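Local coordinates for aerolysin-like protein (Bombina maxima, PDB 6LH8) that probably acts as an aerolysin-family pore-forming protein or as a regulator of one, in the endolysosomal system of a toad, at residues I62-L68 with P80-G86. Residues are numbered along the deposited sequence; the frame is centred on the assembly and turned at random.
Sequences IGTEIQL and PITFTYG
Phe83 and Leu68 meet on the buried side of a short two-stranded antiparallel hairpin, in which strands 65-68 and 81-84 show how one pairing can serve two environments. The branch point of Leu68 comes up to the rim of the aromatic ring, CG lying 4.0 Å from Phe83 CE2 and near the ring plane. Ile81 CG2, from the same strand as the phenylalanine, lies over one ring face, toward the rim. The leucine reaches this edge because its CG sits between the backbone N and the carbonyl carbon (chi1 61°). Ile66 lies on the same side of the two strands, and beyond the hairpin Val5, Val7, His50 and Ile52 of strands 4-28 and 41-53 add to the packing.

The other face is polar. Gln67, its chain extended beyond CG, lies side by side with Thr82, both pointing the same way, so that its CG lies 3.3 Å from Thr82 OG1. Glu65 crosses Thr84, and one water bridges them, 2.9 Å from Glu65 OE2 and 2.8 Å from Thr84 OG1.

Two hydrogen-bonded pairs, Ile66 with Phe83 and Leu68 with Ile81, hold the strands in register; beyond the Glu65-Thr84 end, Tyr85 N donates to Thr64 O at 2.9 Å and Gly63 N to Tyr85 O at 2.8 Å. Tyr85 swings CG anti to its amide nitrogen (chi1 173°), which brings CE2 within 3.9 Å of Ile62 CG1. Gly86 CA comes near the CG2 branch of Ile62, and both Gly63 and Gly86 have positive phi, a backbone conformation that glycine adopts easily.

The chemistry implies a two-faced antiparallel pair of strands: backbone bonds set the register, hydrocarbon packing fixes one face against the long strands, and the hydroxyl, carboxylate and amide groups are consistent with the other side facing solvent.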
loop_
_atom_site.group_PDB
_atom_site.type_symbol
_atom_site.label_atom_id
_atom_site.label_comp_id
_atom_site.label_asym_id
_atom_site.label_seq_id
_atom_site.Cartn_x
_atom_site.Cartn_y
_atom_site.Cartn_z
ATOM N N ILE A 62 20.509 14.956 12.792
ATOM C CA ILE A 62 20.505 14.538 11.397
ATOM C C ILE A 62 21.473 13.372 11.213
ATOM O O ILE A 62 22.589 13.368 11.751
ATOM C CB ILE A 62 20.845 15.734 10.491
ATOM C CG1 ILE A 62 19.661 16.703 10.480
ATOM C CG2 ILE A 62 21.155 15.258 9.079
ATOM C CD1 ILE A 62 19.815 17.856 9.523
ATOM N N GLY A 63 21.031 12.357 10.471
ATOM C CA GLY A 63 21.774 11.128 10.287
ATOM C C GLY A 63 21.355 9.989 11.196
ATOM O O GLY A 63 21.807 8.855 10.986
ATOM N N THR A 64 20.524 10.260 12.207
ATOM C CA THR A 64 20.040 9.207 13.097
ATOM C C THR A 64 19.282 8.152 12.308
ATOM O O THR A 64 18.419 8.474 11.484
ATOM C CB THR A 64 19.129 9.801 14.175
ATOM O OG1 THR A 64 19.860 10.739 14.965
ATOM C CG2 THR A 64 18.582 8.711 15.088
ATOM N N GLU A 65 19.596 6.883 12.562
ATOM C CA GLU A 65 18.915 5.791 11.881
ATOM C C GLU A 65 17.731 5.331 12.718
ATOM O O GLU A 65 17.828 5.215 13.943
ATOM C CB GLU A 65 19.874 4.629 11.612
ATOM C CG GLU A 65 20.883 4.935 10.501
ATOM C CD GLU A 65 21.569 3.693 9.952
ATOM O OE1 GLU A 65 21.402 2.607 10.542
ATOM O OE2 GLU A 65 22.276 3.805 8.926
ATOM N N ILE A 66 16.610 5.079 12.048
ATOM C CA ILE A 66 15.345 4.751 12.698
ATOM C C ILE A 66 14.812 3.505 12.011
ATOM O O ILE A 66 14.305 3.575 10.883
ATOM C CB ILE A 66 14.331 5.898 12.614
ATOM C CG1 ILE A 66 14.893 7.164 13.269
ATOM C CG2 ILE A 66 12.999 5.488 13.231
ATOM C CD1 ILE A 66 14.250 8.454 12.762
ATOM N N GLN A 67 14.933 2.362 12.682
ATOM C CA GLN A 67 14.458 1.081 12.171
ATOM C C GLN A 67 13.089 0.764 12.751
ATOM O O GLN A 67 12.917 0.764 13.973
ATOM C CB GLN A 67 15.426 -0.050 12.527
ATOM C CG GLN A 67 16.678 -0.080 11.703
ATOM C CD GLN A 67 17.419 -1.400 11.826
ATOM O OE1 GLN A 67 18.464 -1.595 11.208
ATOM N NE2 GLN A 67 16.878 -2.310 12.626
ATOM N N LEU A 68 12.126 0.449 11.888
ATOM C CA LEU A 68 10.844 -0.015 12.393
ATOM C C LEU A 68 10.294 -1.107 11.495
ATOM O O LEU A 68 10.714 -1.278 10.347
ATOM C CB LEU A 68 9.822 1.120 12.558
ATOM C CG LEU A 68 9.313 1.990 11.413
ATOM C CD1 LEU A 68 8.230 1.285 10.601
ATOM C CD2 LEU A 68 8.747 3.275 12.016
ATOM N N PRO A 80 13.053 -5.211 8.907
ATOM C CA PRO A 80 12.704 -3.825 9.225
ATOM C C PRO A 80 13.086 -2.867 8.109
ATOM O O PRO A 80 14.006 -3.111 7.323
ATOM C CB PRO A 80 13.514 -3.537 10.497
ATOM C CG PRO A 80 13.821 -4.898 11.068
ATOM C CD PRO A 80 13.995 -5.782 9.884
ATOM N N ILE A 81 12.355 -1.763 8.053
ATOM C CA ILE A 81 12.699 -0.619 7.214
ATOM C C ILE A 81 13.641 0.271 8.007
ATOM O O ILE A 81 13.377 0.562 9.177
ATOM C CB ILE A 81 11.436 0.166 6.813
ATOM C CG1 ILE A 81 10.331 -0.765 6.299
ATOM C CG2 ILE A 81 11.784 1.288 5.816
ATOM C CD1 ILE A 81 10.766 -1.714 5.228
ATOM N N THR A 82 14.719 0.737 7.374
ATOM C CA THR A 82 15.648 1.669 8.003
ATOM C C THR A 82 15.491 3.038 7.356
ATOM O O THR A 82 15.840 3.224 6.188
ATOM C CB THR A 82 17.089 1.183 7.885
ATOM O OG1 THR A 82 17.194 -0.118 8.471
ATOM C CG2 THR A 82 18.036 2.138 8.616
ATOM N N PHE A 83 14.951 3.988 8.107
ATOM C CA PHE A 83 14.979 5.387 7.709
ATOM C C PHE A 83 16.236 6.044 8.267
ATOM O O PHE A 83 16.809 5.602 9.259
ATOM C CB PHE A 83 13.743 6.131 8.220
ATOM C CG PHE A 83 12.426 5.515 7.799
ATOM C CD1 PHE A 83 11.929 5.720 6.527
ATOM C CD2 PHE A 83 11.668 4.777 8.697
ATOM C CE1 PHE A 83 10.704 5.171 6.141
ATOM C CE2 PHE A 83 10.439 4.214 8.323
ATOM C CZ PHE A 83 9.957 4.416 7.039
ATOM N N THR A 84 16.667 7.118 7.616
ATOM C CA THR A 84 17.749 7.953 8.131
ATOM C C THR A 84 17.217 9.376 8.183
ATOM O O THR A 84 16.865 9.941 7.145
ATOM C CB THR A 84 19.004 7.857 7.257
ATOM O OG1 THR A 84 19.507 6.522 7.308
ATOM C CG2 THR A 84 20.097 8.806 7.758
ATOM N N TYR A 85 17.097 9.934 9.389
ATOM C CA TYR A 85 16.557 11.279 9.512
ATOM C C TYR A 85 17.430 12.278 8.753
ATOM O O TYR A 85 18.656 12.305 8.911
ATOM C CB TYR A 85 16.432 11.678 10.986
ATOM C CG TYR A 85 16.031 13.135 11.158
ATOM C CD1 TYR A 85 14.922 13.649 10.478
ATOM C CD2 TYR A 85 16.769 14.002 11.962
ATOM C CE1 TYR A 85 14.567 14.974 10.599
ATOM C CE2 TYR A 85 16.410 15.334 12.091
ATOM C CZ TYR A 85 15.301 15.812 11.400
ATOM O OH TYR A 85 14.917 17.131 11.492
ATOM N N GLY A 86 16.787 13.073 7.890
ATOM C CA GLY A 86 17.461 14.068 7.091
ATOM C C GLY A 86 17.889 13.620 5.705
ATOM O O GLY A 86 18.392 14.462 4.939
HETATM O O HOH W 1 22.251 6.277 7.330
#